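Local coordinates for protein Ta0487 (Thermoplasma acidophilum, PDB 3KBQ), which is a CinA-family protein of unknown function whose domain in this fragment probably binds molybdopterin, at residues S69-G73 with I149-V153. Sequence-based numbering, arbitrary orientation.
Sequences SGGLG and ILPGV
Leu72 lays its forked end over the Leu150–Pro151 peptide and the flank of Ile149. Its CD2 rests 3.5 Å from Leu150 C and 4.0 Å from Pro151 CD. The other branch, CD1, meets Ile149 CG2 at 3.6 Å, and the two side chains cross at about a right angle. With chi1 at -63°, Ile149 sets CG2 trans to its own nitrogen and against the leucine. Beside this apolar patch the backbones join. Gly70 N donates to Leu150 O at 3.1 Å, in a bent bond (136° at the hydrogen) that is tilted from the carbonyl plane. Ser69 CA adds a CH···O contact to the same oxygen. A water donates to both Leu150 O and Gly70 O. Leu150 O thus accepts one backbone N-H, one water and a CH···O contact. Gly70 CA and Gly152 CA pass 3.6 Å apart. A sulfate, probably from the crystallisation liquor, lies about 4 Å from Gly70; these glycine-rich strand ends may border the probable molybdopterin site. The contact joins the C-terminal ends of parallel strands 65-69 and 145-150, neighbours in the central mixed sheet. Helix 80-87 packs on Leu72 and Ile149, and helix 154-163 on Ser69, Leu150 and Pro151.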
loop_
_atom_site.group_PDB
_atom_site.type_symbol
_atom_site.label_atom_id
_atom_site.label_comp_id
_atom_site.label_asym_id
_atom_site.label_seq_id
_atom_site.Cartn_x
_atom_site.Cartn_y
_atom_site.Cartn_z
ATOM N N SER B 69 -4.306 9.977 0.335
ATOM C CA SER B 69 -4.297 10.916 -0.773
ATOM C C SER B 69 -4.854 10.262 -2.022
ATOM O O SER B 69 -4.715 9.044 -2.218
ATOM C CB SER B 69 -2.901 11.458 -1.059
ATOM O OG SER B 69 -2.121 10.431 -1.659
ATOM N N GLY B 70 -5.429 11.087 -2.899
ATOM C CA GLY B 70 -5.984 10.579 -4.118
ATOM C C GLY B 70 -7.503 10.472 -4.081
ATOM O O GLY B 70 -8.089 10.279 -3.036
ATOM N N GLY B 71 -8.131 10.568 -5.241
ATOM C CA GLY B 71 -9.582 10.323 -5.375
ATOM C C GLY B 71 -10.452 11.475 -4.876
ATOM O O GLY B 71 -11.615 11.271 -4.474
ATOM N N LEU B 72 -9.874 12.676 -4.892
ATOM C CA LEU B 72 -10.582 13.933 -4.556
ATOM C C LEU B 72 -10.374 14.819 -5.733
ATOM O O LEU B 72 -9.202 15.099 -6.087
ATOM C CB LEU B 72 -9.904 14.664 -3.388
ATOM C CG LEU B 72 -10.448 14.544 -1.976
ATOM C CD1 LEU B 72 -10.482 13.108 -1.674
ATOM C CD2 LEU B 72 -9.538 15.315 -0.979
ATOM N N GLY B 73 -11.447 15.299 -6.346
ATOM C CA GLY B 73 -11.299 15.965 -7.618
ATOM C C GLY B 73 -12.639 16.061 -8.310
ATOM O O GLY B 73 -13.609 15.410 -7.889
ATOM N N ILE B 149 -7.803 13.625 4.730
ATOM C CA ILE B 149 -8.096 13.105 3.386
ATOM C C ILE B 149 -7.650 14.198 2.411
ATOM O O ILE B 149 -8.158 15.334 2.494
ATOM C CB ILE B 149 -9.607 12.758 3.269
ATOM C CG1 ILE B 149 -9.979 11.639 4.254
ATOM C CG2 ILE B 149 -10.021 12.364 1.794
ATOM C CD1 ILE B 149 -11.532 11.430 4.350
ATOM N N LEU B 150 -6.684 13.865 1.542
ATOM C CA LEU B 150 -5.959 14.854 0.726
ATOM C C LEU B 150 -6.122 14.548 -0.752
ATOM O O LEU B 150 -6.406 13.397 -1.095
ATOM C CB LEU B 150 -4.478 14.837 1.074
ATOM C CG LEU B 150 -4.115 15.120 2.544
ATOM C CD1 LEU B 150 -2.611 14.965 2.812
ATOM C CD2 LEU B 150 -4.613 16.507 2.840
ATOM N N PRO B 151 -5.984 15.570 -1.621
ATOM C CA PRO B 151 -5.946 15.365 -3.092
ATOM C C PRO B 151 -4.729 14.569 -3.470
ATOM O O PRO B 151 -3.749 14.508 -2.707
ATOM C CB PRO B 151 -5.754 16.771 -3.663
ATOM C CG PRO B 151 -6.244 17.719 -2.577
ATOM C CD PRO B 151 -5.967 16.994 -1.260
ATOM N N GLY B 152 -4.766 13.981 -4.658
ATOM C CA GLY B 152 -3.634 13.126 -5.083
ATOM C C GLY B 152 -2.594 13.942 -5.848
ATOM O O GLY B 152 -1.478 13.488 -6.074
ATOM N N VAL B 153 -2.963 15.131 -6.287
ATOM C CA VAL B 153 -1.964 16.022 -6.930
ATOM C C VAL B 153 -0.867 16.427 -5.914
ATOM O O VAL B 153 -1.181 17.100 -4.937
ATOM C CB VAL B 153 -2.648 17.262 -7.507
ATOM C CG1 VAL B 153 -1.582 18.295 -8.051
ATOM C CG2 VAL B 153 -3.625 16.824 -8.635
HETATM O O HOH W 1 -7.504 10.982 -0.348
#